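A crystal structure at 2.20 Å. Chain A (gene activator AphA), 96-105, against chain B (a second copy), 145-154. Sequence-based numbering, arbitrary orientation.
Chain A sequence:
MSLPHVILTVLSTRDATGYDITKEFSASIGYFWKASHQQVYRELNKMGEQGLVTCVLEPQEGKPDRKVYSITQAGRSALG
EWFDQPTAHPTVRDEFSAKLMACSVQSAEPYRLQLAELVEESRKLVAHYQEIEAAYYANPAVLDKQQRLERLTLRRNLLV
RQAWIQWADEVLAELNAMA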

# COMPACT_ATOMS: atom_id res chain seq x y z
N PHE A 96 1.59 -7.93 -6.76
CA PHE A 96 1.29 -7.92 -8.18
C PHE A 96 2.57 -7.93 -9.00
O PHE A 96 2.65 -8.60 -10.03
CB PHE A 96 0.47 -6.68 -8.54
CG PHE A 96 -0.89 -6.68 -7.94
CD1 PHE A 96 -1.21 -5.82 -6.90
CD2 PHE A 96 -1.86 -7.57 -8.41
CE1 PHE A 96 -2.47 -5.84 -6.32
CE2 PHE A 96 -3.13 -7.60 -7.85
CZ PHE A 96 -3.44 -6.73 -6.80
N SER A 97 3.56 -7.19 -8.54
CA SER A 97 4.84 -7.12 -9.23
C SER A 97 5.52 -8.47 -9.10
O SER A 97 6.09 -8.98 -10.07
CB SER A 97 5.73 -6.04 -8.62
OG SER A 97 5.17 -4.75 -8.85
N ALA A 98 5.46 -9.05 -7.91
CA ALA A 98 6.05 -10.35 -7.66
C ALA A 98 5.46 -11.41 -8.60
O ALA A 98 6.19 -12.22 -9.15
CB ALA A 98 5.83 -10.75 -6.21
N LYS A 99 4.15 -11.39 -8.80
CA LYS A 99 3.51 -12.34 -9.69
C LYS A 99 3.92 -12.04 -11.14
O LYS A 99 4.16 -12.95 -11.92
CB LYS A 99 1.98 -12.25 -9.58
CG LYS A 99 1.39 -12.70 -8.24
CD LYS A 99 1.41 -14.20 -8.07
CE LYS A 99 0.72 -14.63 -6.76
NZ LYS A 99 -0.77 -14.52 -6.80
N LEU A 100 3.98 -10.76 -11.48
CA LEU A 100 4.35 -10.36 -12.84
C LEU A 100 5.70 -10.98 -13.20
O LEU A 100 5.85 -11.57 -14.27
CB LEU A 100 4.46 -8.84 -12.94
CG LEU A 100 4.00 -8.10 -14.20
CD1 LEU A 100 4.97 -6.96 -14.42
CD2 LEU A 100 3.94 -9.00 -15.43
N MET A 101 6.68 -10.85 -12.32
CA MET A 101 7.99 -11.40 -12.62
C MET A 101 7.97 -12.90 -12.84
O MET A 101 8.78 -13.43 -13.59
CB MET A 101 8.98 -11.06 -11.50
CG MET A 101 9.33 -9.58 -11.40
SD MET A 101 9.78 -8.82 -13.00
CE MET A 101 11.03 -9.93 -13.59
N ALA A 102 7.05 -13.60 -12.19
CA ALA A 102 6.97 -15.04 -12.35
C ALA A 102 6.33 -15.38 -13.69
O ALA A 102 6.28 -16.55 -14.07
CB ALA A 102 6.15 -15.66 -11.21
N CYS A 103 5.85 -14.38 -14.41
CA CYS A 103 5.25 -14.66 -15.71
C CYS A 103 6.29 -15.10 -16.72
O CYS A 103 5.94 -15.62 -17.78
CB CYS A 103 4.49 -13.45 -16.23
SG CYS A 103 2.90 -13.26 -15.41
N SER A 104 7.56 -14.91 -16.41
CA SER A 104 8.61 -15.33 -17.32
C SER A 104 8.76 -16.85 -17.27
O SER A 104 9.28 -17.47 -18.19
CB SER A 104 9.95 -14.69 -16.94
OG SER A 104 10.57 -15.40 -15.87
N VAL A 105 8.28 -17.46 -16.18
CA VAL A 105 8.38 -18.91 -16.02
C VAL A 105 7.04 -19.59 -15.80
O VAL A 105 6.97 -20.81 -15.70
CB VAL A 105 9.31 -19.27 -14.84
CG1 VAL A 105 10.71 -18.76 -15.10
CG2 VAL A 105 8.76 -18.68 -13.54
N LYS B 145 12.23 -9.87 -22.98
CA LYS B 145 11.03 -10.13 -22.20
C LYS B 145 11.29 -9.85 -20.72
O LYS B 145 10.54 -9.11 -20.08
CB LYS B 145 10.58 -11.58 -22.37
CG LYS B 145 10.08 -11.90 -23.77
CD LYS B 145 9.54 -13.32 -23.87
CE LYS B 145 8.94 -13.60 -25.25
NZ LYS B 145 8.30 -14.95 -25.34
N GLN B 146 12.36 -10.44 -20.20
CA GLN B 146 12.74 -10.27 -18.81
C GLN B 146 12.90 -8.78 -18.45
O GLN B 146 12.56 -8.37 -17.34
CB GLN B 146 14.05 -11.02 -18.56
CG GLN B 146 14.46 -11.15 -17.11
CD GLN B 146 13.39 -11.80 -16.26
OE1 GLN B 146 12.50 -12.48 -16.77
NE2 GLN B 146 13.47 -11.61 -14.95
N GLN B 147 13.41 -7.99 -19.39
CA GLN B 147 13.61 -6.56 -19.15
C GLN B 147 12.30 -5.79 -19.17
O GLN B 147 12.13 -4.83 -18.42
CB GLN B 147 14.55 -5.97 -20.21
CG GLN B 147 15.95 -6.54 -20.20
CD GLN B 147 16.81 -5.97 -21.31
OE1 GLN B 147 16.54 -6.20 -22.50
NE2 GLN B 147 17.85 -5.22 -20.94
N ARG B 148 11.38 -6.19 -20.03
CA ARG B 148 10.10 -5.51 -20.09
C ARG B 148 9.36 -5.71 -18.78
O ARG B 148 8.67 -4.82 -18.30
CB ARG B 148 9.24 -6.02 -21.25
CG ARG B 148 9.76 -5.64 -22.62
CD ARG B 148 8.62 -5.68 -23.64
NE ARG B 148 8.98 -6.43 -24.84
CZ ARG B 148 8.99 -7.76 -24.93
NH1 ARG B 148 8.66 -8.50 -23.88
NH2 ARG B 148 9.34 -8.34 -26.07
N LEU B 149 9.51 -6.90 -18.20
CA LEU B 149 8.88 -7.21 -16.93
C LEU B 149 9.49 -6.35 -15.82
O LEU B 149 8.77 -5.73 -15.03
CB LEU B 149 9.07 -8.70 -16.60
CG LEU B 149 8.35 -9.70 -17.51
CD1 LEU B 149 8.57 -11.11 -16.99
CD2 LEU B 149 6.86 -9.38 -17.56
N GLU B 150 10.83 -6.30 -15.76
CA GLU B 150 11.52 -5.49 -14.76
C GLU B 150 11.06 -4.05 -14.89
O GLU B 150 10.74 -3.38 -13.90
CB GLU B 150 13.04 -5.54 -14.98
CG GLU B 150 13.65 -6.93 -14.96
CD GLU B 150 15.14 -6.90 -15.23
OE1 GLU B 150 15.62 -5.96 -15.91
OE2 GLU B 150 15.85 -7.82 -14.77
N ARG B 151 11.02 -3.59 -16.14
CA ARG B 151 10.59 -2.24 -16.45
C ARG B 151 9.23 -1.97 -15.84
O ARG B 151 9.00 -0.93 -15.23
CB ARG B 151 10.54 -2.04 -17.97
CG ARG B 151 10.00 -0.67 -18.38
CD ARG B 151 9.96 -0.46 -19.89
NE ARG B 151 9.22 0.76 -20.23
CZ ARG B 151 7.91 0.80 -20.41
NH1 ARG B 151 7.18 -0.30 -20.29
NH2 ARG B 151 7.31 1.96 -20.67
N LEU B 152 8.31 -2.91 -16.01
CA LEU B 152 6.97 -2.72 -15.46
C LEU B 152 6.97 -2.64 -13.93
O LEU B 152 6.25 -1.83 -13.35
CB LEU B 152 6.05 -3.84 -15.95
CG LEU B 152 5.70 -3.77 -17.45
CD1 LEU B 152 5.02 -5.06 -17.89
CD2 LEU B 152 4.78 -2.56 -17.70
N THR B 153 7.77 -3.47 -13.25
CA THR B 153 7.80 -3.40 -11.80
C THR B 153 8.37 -2.05 -11.38
O THR B 153 7.92 -1.46 -10.40
CB THR B 153 8.64 -4.51 -11.17
OG1 THR B 153 9.99 -4.39 -11.62
CG2 THR B 153 8.08 -5.88 -11.54
N LEU B 154 9.35 -1.56 -12.13
CA LEU B 154 9.94 -0.25 -11.83
C LEU B 154 8.85 0.81 -12.00
O LEU B 154 8.67 1.68 -11.15
CB LEU B 154 11.12 0.05 -12.78
CG LEU B 154 11.71 1.47 -12.68
CD1 LEU B 154 12.18 1.73 -11.28
CD2 LEU B 154 12.87 1.63 -13.65
O HOH W 1 6.69 -2.53 -8.24
O HOH W 2 11.96 -13.08 -13.10

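Helix 96-101 of chain A and helix 145-154 of chain B run almost exactly antiparallel, with 177° between their N-to-C directions and a closest approach of 9.6 Å. No direct hydrogen bond crosses between them, so packing and two water bridges account for the contact.

Met101(A) shows best how conformation serves packing. Its CA-to-CB bond points sideways, yet chi angles of -68°, -49° and -52° (m, m, m) curl the chain back so that its end comes nearer chain B. There it fills a hole formed by Gln146(B), Leu149(B), Glu150(B) and Thr153(B): SD lies 3.7 Å from both CB of Leu149(B) and CG2 of Thr153(B), and CE is 3.3 Å from NE2 of Gln146(B).

Thr153(B) adopts chi1 p (61°), which lets OG1 donate to the backbone O of Glu150(B) at 2.6 Å. The same rotamer presents CG2 to chain A, 3.8 Å from CB of Ser97(A).

The CA-to-CB bond of Leu100(A) points toward chain B, but the side chain occupies no standard well (chi1 -143°, chi2 -142°). In this pose its CD2 meets CD2 of Leu149(B), and its CD1 meets CB of Leu152(B), each at 3.6 Å.

Two waters bridge the stretches: one donates to OG of Ser97(A) (2.8 Å) and O of Thr153(B) (2.7 Å), while another accepts from NE2 of Gln146(B) (2.8 Å) and donates to O of Met101(A) (3.2 Å).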